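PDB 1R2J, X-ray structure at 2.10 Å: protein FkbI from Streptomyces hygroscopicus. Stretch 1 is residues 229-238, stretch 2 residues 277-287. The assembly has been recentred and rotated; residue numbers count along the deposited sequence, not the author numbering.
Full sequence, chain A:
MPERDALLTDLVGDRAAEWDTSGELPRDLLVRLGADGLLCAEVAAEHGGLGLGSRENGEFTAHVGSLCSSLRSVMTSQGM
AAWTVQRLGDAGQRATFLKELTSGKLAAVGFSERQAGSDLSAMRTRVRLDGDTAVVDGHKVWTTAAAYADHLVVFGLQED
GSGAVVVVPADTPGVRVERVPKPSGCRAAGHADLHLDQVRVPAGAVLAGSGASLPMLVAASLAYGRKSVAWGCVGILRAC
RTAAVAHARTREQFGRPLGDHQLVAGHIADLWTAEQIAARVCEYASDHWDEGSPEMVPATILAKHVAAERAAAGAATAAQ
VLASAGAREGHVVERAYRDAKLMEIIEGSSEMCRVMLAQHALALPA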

ATOM      1  N   VAL A 229       2.278   3.340  -2.609  1.00 16.87           N
ATOM      2  CA  VAL A 229       1.123   3.281  -3.491  1.00 15.66           C
ATOM      3  C   VAL A 229       1.470   3.930  -4.821  1.00 14.33           C
ATOM      4  O   VAL A 229       1.068   3.437  -5.874  1.00 16.09           O
ATOM      5  CB  VAL A 229      -0.103   3.994  -2.889  1.00 15.71           C
ATOM      6  CG1 VAL A 229      -1.168   4.230  -3.975  1.00 15.10           C
ATOM      7  CG2 VAL A 229      -0.692   3.145  -1.763  1.00 17.76           C
ATOM      8  N   ALA A 230       2.224   5.026  -4.772  1.00 14.03           N
ATOM      9  CA  ALA A 230       2.615   5.728  -5.994  1.00 13.70           C
ATOM     10  C   ALA A 230       3.416   4.791  -6.913  1.00 13.54           C
ATOM     11  O   ALA A 230       3.148   4.700  -8.106  1.00 13.56           O
ATOM     12  CB  ALA A 230       3.432   6.977  -5.644  1.00 15.24           C
ATOM     13  N   TRP A 231       4.388   4.083  -6.346  1.00 14.41           N
ATOM     14  CA  TRP A 231       5.193   3.151  -7.130  1.00 16.47           C
ATOM     15  C   TRP A 231       4.329   1.973  -7.562  1.00 16.71           C
ATOM     16  O   TRP A 231       4.511   1.426  -8.646  1.00 18.69           O
ATOM     17  CB  TRP A 231       6.398   2.646  -6.321  1.00 15.84           C
ATOM     18  CG  TRP A 231       7.537   3.615  -6.285  1.00 14.88           C
ATOM     19  CD1 TRP A 231       7.972   4.335  -5.206  1.00 16.85           C
ATOM     20  CD2 TRP A 231       8.396   3.972  -7.379  1.00 16.34           C
ATOM     21  NE1 TRP A 231       9.052   5.114  -5.562  1.00 17.01           N
ATOM     22  CE2 TRP A 231       9.331   4.911  -6.888  1.00 17.28           C
ATOM     23  CE3 TRP A 231       8.467   3.589  -8.726  1.00 15.66           C
ATOM     24  CZ2 TRP A 231      10.325   5.473  -7.696  1.00 15.82           C
ATOM     25  CZ3 TRP A 231       9.458   4.149  -9.530  1.00 17.15           C
ATOM     26  CH2 TRP A 231      10.373   5.081  -9.008  1.00 15.84           C
ATOM     27  N   GLY A 232       3.382   1.595  -6.713  1.00 17.50           N
ATOM     28  CA  GLY A 232       2.501   0.497  -7.053  1.00 16.96           C
ATOM     29  C   GLY A 232       1.720   0.860  -8.305  1.00 18.11           C
ATOM     30  O   GLY A 232       1.521   0.024  -9.196  1.00 17.80           O
ATOM     31  N   CYS A 233       1.290   2.116  -8.384  1.00 16.21           N
ATOM     32  CA  CYS A 233       0.525   2.583  -9.539  1.00 16.95           C
ATOM     33  C   CYS A 233       1.360   2.634 -10.800  1.00 16.28           C
ATOM     34  O   CYS A 233       0.845   2.433 -11.898  1.00 16.34           O
ATOM     35  CB  CYS A 233      -0.092   3.947  -9.251  1.00 15.92           C
ATOM     36  SG  CYS A 233      -1.337   3.839  -7.946  1.00 20.28           S
ATOM     37  N   VAL A 234       2.646   2.925 -10.649  1.00 16.00           N
ATOM     38  CA  VAL A 234       3.536   2.921 -11.803  1.00 17.32           C
ATOM     39  C   VAL A 234       3.508   1.482 -12.331  1.00 17.40           C
ATOM     40  O   VAL A 234       3.524   1.257 -13.536  1.00 19.25           O
ATOM     41  CB  VAL A 234       4.988   3.284 -11.411  1.00 17.04           C
ATOM     42  CG1 VAL A 234       5.914   3.119 -12.616  1.00 18.10           C
ATOM     43  CG2 VAL A 234       5.045   4.717 -10.909  1.00 20.48           C
ATOM     44  N   GLY A 235       3.461   0.515 -11.411  1.00 16.52           N
ATOM     45  CA  GLY A 235       3.423  -0.889 -11.800  1.00 16.94           C
ATOM     46  C   GLY A 235       2.163  -1.220 -12.580  1.00 18.22           C
ATOM     47  O   GLY A 235       2.207  -1.923 -13.599  1.00 18.56           O
ATOM     48  N   ILE A 236       1.033  -0.698 -12.106  1.00 16.40           N
ATOM     49  CA  ILE A 236      -0.234  -0.922 -12.779  1.00 15.72           C
ATOM     50  C   ILE A 236      -0.159  -0.361 -14.206  1.00 16.06           C
ATOM     51  O   ILE A 236      -0.615  -1.001 -15.161  1.00 18.15           O
ATOM     52  CB  ILE A 236      -1.388  -0.255 -12.008  1.00 15.43           C
ATOM     53  CG1 ILE A 236      -1.505  -0.902 -10.616  1.00 16.45           C
ATOM     54  CG2 ILE A 236      -2.687  -0.396 -12.792  1.00 15.02           C
ATOM     55  CD1 ILE A 236      -2.587  -0.303  -9.721  1.00 16.68           C
ATOM     56  N   LEU A 237       0.421   0.828 -14.350  1.00 14.53           N
ATOM     57  CA  LEU A 237       0.559   1.438 -15.672  1.00 14.97           C
ATOM     58  C   LEU A 237       1.462   0.577 -16.549  1.00 15.50           C
ATOM     59  O   LEU A 237       1.214   0.437 -17.745  1.00 16.85           O
ATOM     60  CB  LEU A 237       1.113   2.860 -15.555  1.00 13.87           C
ATOM     61  CG  LEU A 237       0.066   3.887 -15.096  1.00 15.89           C
ATOM     62  CD1 LEU A 237       0.734   5.116 -14.524  1.00 14.97           C
ATOM     63  CD2 LEU A 237      -0.841   4.246 -16.274  1.00 15.43           C
ATOM     64  N   ARG A 238       2.502  -0.009 -15.959  1.00 16.24           N
ATOM     65  CA  ARG A 238       3.400  -0.890 -16.717  1.00 18.16           C
ATOM     66  C   ARG A 238       2.614  -2.077 -17.264  1.00 16.53           C
ATOM     67  O   ARG A 238       2.730  -2.424 -18.442  1.00 17.54           O
ATOM     68  CB  ARG A 238       4.534  -1.442 -15.838  1.00 20.02           C
ATOM     69  CG  ARG A 238       5.668  -0.479 -15.518  1.00 21.68           C
ATOM     70  CD  ARG A 238       6.777  -1.200 -14.732  1.00 21.63           C
ATOM     71  NE  ARG A 238       7.844  -0.290 -14.307  1.00 22.67           N
ATOM     72  CZ  ARG A 238       8.883  -0.644 -13.555  1.00 24.72           C
ATOM     73  NH1 ARG A 238       9.012  -1.900 -13.131  1.00 25.36           N
ATOM     74  NH2 ARG A 238       9.795   0.260 -13.222  1.00 24.42           N
ATOM     75  N   ILE A 277       5.054   9.608 -16.911  1.00 14.06           N
ATOM     76  CA  ILE A 277       4.759  10.686 -15.974  1.00 13.84           C
ATOM     77  C   ILE A 277       4.772  10.170 -14.532  1.00 14.96           C
ATOM     78  O   ILE A 277       5.402  10.767 -13.653  1.00 14.10           O
ATOM     79  CB  ILE A 277       3.381  11.320 -16.270  1.00 15.46           C
ATOM     80  CG1 ILE A 277       3.444  12.123 -17.570  1.00 15.11           C
ATOM     81  CG2 ILE A 277       2.958  12.251 -15.108  1.00 14.01           C
ATOM     82  CD1 ILE A 277       2.101  12.652 -17.995  1.00 14.57           C
ATOM     83  N   ALA A 278       4.076   9.062 -14.297  1.00 13.48           N
ATOM     84  CA  ALA A 278       4.019   8.471 -12.961  1.00 16.02           C
ATOM     85  C   ALA A 278       5.416   8.090 -12.453  1.00 17.02           C
ATOM     86  O   ALA A 278       5.747   8.306 -11.287  1.00 17.73           O
ATOM     87  CB  ALA A 278       3.106   7.237 -12.978  1.00 14.22           C
ATOM     88  N   ALA A 279       6.238   7.529 -13.331  1.00 16.99           N
ATOM     89  CA  ALA A 279       7.589   7.134 -12.942  1.00 16.06           C
ATOM     90  C   ALA A 279       8.456   8.339 -12.556  1.00 16.88           C
ATOM     91  O   ALA A 279       9.148   8.318 -11.534  1.00 15.54           O
ATOM     92  CB  ALA A 279       8.250   6.352 -14.074  1.00 17.46           C
ATOM     93  N   ARG A 280       8.416   9.385 -13.375  1.00 16.93           N
ATOM     94  CA  ARG A 280       9.203  10.584 -13.121  1.00 17.90           C
ATOM     95  C   ARG A 280       8.868  11.196 -11.767  1.00 17.68           C
ATOM     96  O   ARG A 280       9.758  11.517 -10.985  1.00 16.99           O
ATOM     97  CB  ARG A 280       8.954  11.630 -14.213  1.00 19.53           C
ATOM     98  CG  ARG A 280       9.309  11.194 -15.639  1.00 21.44           C
ATOM     99  CD  ARG A 280      10.783  10.884 -15.798  1.00 20.22           C
ATOM    100  NE  ARG A 280      11.098   9.491 -15.495  1.00 20.34           N
ATOM    101  CZ  ARG A 280      10.886   8.472 -16.322  1.00 20.45           C
ATOM    102  NH1 ARG A 280      10.352   8.672 -17.524  1.00 20.70           N
ATOM    103  NH2 ARG A 280      11.224   7.249 -15.951  1.00 20.99           N
ATOM    104  N   VAL A 281       7.576  11.344 -11.486  1.00 18.74           N
ATOM    105  CA  VAL A 281       7.155  11.943 -10.227  1.00 19.90           C
ATOM    106  C   VAL A 281       7.531  11.062  -9.035  1.00 17.95           C
ATOM    107  O   VAL A 281       7.872  11.568  -7.959  1.00 16.40           O
ATOM    108  CB  VAL A 281       5.627  12.248 -10.252  1.00 21.89           C
ATOM    109  CG1 VAL A 281       4.824  10.959 -10.281  1.00 18.47           C
ATOM    110  CG2 VAL A 281       5.251  13.100  -9.059  1.00 26.62           C
ATOM    111  N   CYS A 282       7.495   9.745  -9.229  1.00 18.52           N
ATOM    112  CA  CYS A 282       7.849   8.812  -8.155  1.00 19.40           C
ATOM    113  C   CYS A 282       9.343   8.876  -7.871  1.00 20.80           C
ATOM    114  O   CYS A 282       9.770   8.812  -6.716  1.00 19.15           O
ATOM    115  CB  CYS A 282       7.462   7.380  -8.528  1.00 18.32           C
ATOM    116  SG  CYS A 282       5.683   7.108  -8.595  1.00 20.78           S
ATOM    117  N   GLU A 283      10.129   9.011  -8.938  1.00 20.74           N
ATOM    118  CA  GLU A 283      11.577   9.102  -8.824  1.00 21.45           C
ATOM    119  C   GLU A 283      11.978  10.374  -8.071  1.00 21.36           C
ATOM    120  O   GLU A 283      12.861  10.350  -7.209  1.00 20.75           O
ATOM    121  CB  GLU A 283      12.202   9.106 -10.223  1.00 22.85           C
ATOM    122  CG  GLU A 283      12.099   7.765 -10.945  1.00 21.93           C
ATOM    123  CD  GLU A 283      12.282   7.904 -12.440  1.00 24.11           C
ATOM    124  OE1 GLU A 283      12.121   6.900 -13.164  1.00 23.43           O
ATOM    125  OE2 GLU A 283      12.581   9.024 -12.895  1.00 23.29           O
ATOM    126  N   TYR A 284      11.322  11.479  -8.406  1.00 19.97           N
ATOM    127  CA  TYR A 284      11.588  12.766  -7.770  1.00 19.74           C
ATOM    128  C   TYR A 284      11.304  12.701  -6.265  1.00 20.48           C
ATOM    129  O   TYR A 284      12.102  13.173  -5.442  1.00 20.42           O
ATOM    130  CB  TYR A 284      10.709  13.842  -8.413  1.00 21.92           C
ATOM    131  CG  TYR A 284      10.928  15.238  -7.885  1.00 21.69           C
ATOM    132  CD1 TYR A 284      11.997  16.018  -8.332  1.00 22.31           C
ATOM    133  CD2 TYR A 284      10.053  15.792  -6.954  1.00 22.28           C
ATOM    134  CE1 TYR A 284      12.179  17.325  -7.864  1.00 22.79           C
ATOM    135  CE2 TYR A 284      10.229  17.093  -6.478  1.00 21.68           C
ATOM    136  CZ  TYR A 284      11.289  17.850  -6.941  1.00 21.03           C
ATOM    137  OH  TYR A 284      11.447  19.136  -6.483  1.00 23.70           O
ATOM    138  N   ALA A 285      10.165  12.120  -5.903  1.00 18.36           N
ATOM    139  CA  ALA A 285       9.802  12.012  -4.498  1.00 20.06           C
ATOM    140  C   ALA A 285      10.767  11.082  -3.767  1.00 21.83           C
ATOM    141  O   ALA A 285      11.126  11.329  -2.611  1.00 21.02           O
ATOM    142  CB  ALA A 285       8.374  11.500  -4.361  1.00 20.43           C
ATOM    143  N   SER A 286      11.193  10.017  -4.443  1.00 21.85           N
ATOM    144  CA  SER A 286      12.108   9.055  -3.835  1.00 23.41           C
ATOM    145  C   SER A 286      13.472   9.691  -3.569  1.00 24.23           C
ATOM    146  O   SER A 286      14.119   9.387  -2.568  1.00 24.89           O
ATOM    147  CB  SER A 286      12.258   7.817  -4.726  1.00 24.75           C
ATOM    148  OG  SER A 286      13.126   8.075  -5.818  1.00 35.63           O
ATOM    149  N   ASP A 287      13.910  10.578  -4.459  1.00 24.22           N
ATOM    150  CA  ASP A 287      15.187  11.264  -4.266  1.00 25.81           C
ATOM    151  C   ASP A 287      15.096  12.144  -3.013  1.00 25.70           C
ATOM    152  O   ASP A 287      15.961  12.093  -2.140  1.00 24.81           O
ATOM    153  CB  ASP A 287      15.541  12.127  -5.492  1.00 26.60           C
ATOM    154  CG  ASP A 287      15.921  11.292  -6.708  1.00 27.43           C
ATOM    155  OD1 ASP A 287      16.442  10.175  -6.524  1.00 28.17           O
ATOM    156  OD2 ASP A 287      15.714  11.752  -7.847  1.00 31.32           O
TER

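Two helices from one chain, residues 229-238 and 277-287, run nearly antiparallel, with 157° between their N-to-C directions and axes that approach to 9.1 Å. The register is set by Val234 CA to Ala278 CA at 5.7 Å and Trp231 CA to Cys282 CA at 6.3 Å. The spacing is smallest where the facing residue is an alanine. Each helix is held by its own i to i+4 backbone bonds, and no hydrogen bond links the two; the 349 Å² buried between them comes from van der Waals packing, mostly of apolar side chains.

Trp231 has the largest area covered by the other stretch, 83 Å², and its closest contacts are all made by ring atoms. Its CA-to-CB bond points sideways to the partner helix, yet chi1 of -80° (m) and chi2 of 110° bring the indole back across the gap, where it sits as a knob among Cys282, Ser286, Glu283 and Ala279. Cys282 CB lies 3.5 Å from the centroid of the Trp231 six-membered ring and 10° off its normal, a CH-pi contact in which a carbon next to sulfur meets the pi cloud. Cys282 SG stands over the same ring, 4.5 Å from the centroid and 18° off the normal. Around the rest of the indole, Ser286 CB is 4.2 Å from Trp231 CZ2, near the ring plane at its edge, and Glu283 CG is 3.7 Å from Trp231 CH2, so the glutamate contributes a methylene here.

Cys282 points toward the first helix, and its m rotamer (-69°) brings the sulfur against two aliphatic side chains: Cys282 SG is 3.7 Å from Ala230 CB and 3.4 Å from Val234 CG2. Val234, in the t rotamer (174°), spreads its methyls over the second helix, with CG2 3.8 Å from Ala278 CB and CG1 4.2 Å from Ala279 CB. One turn on, Leu237 (m, t; chi2 159°) extends CD1 to 3.5 Å from Ala278 CB. Both Val234 and Leu237 thus reach the single methyl of Ala278.

Arg280, Glu283 and Ser286 make side-chain bonds within the second helix. The CA-to-CB bond of Arg280 points away from the first helix; its m, m, p bend folds the guanidinium back onto Glu283, where NE donates to Glu283 OE2 (3.0 Å, 171°) and NH2 to Glu283 OE1 (2.9 Å, 169°). This two-pronged salt bridge engages the carboxylate while Glu283 CG stays against the indole. Ser286 adopts p (78°), which lets its OG donate to Glu283 O at 2.7 Å.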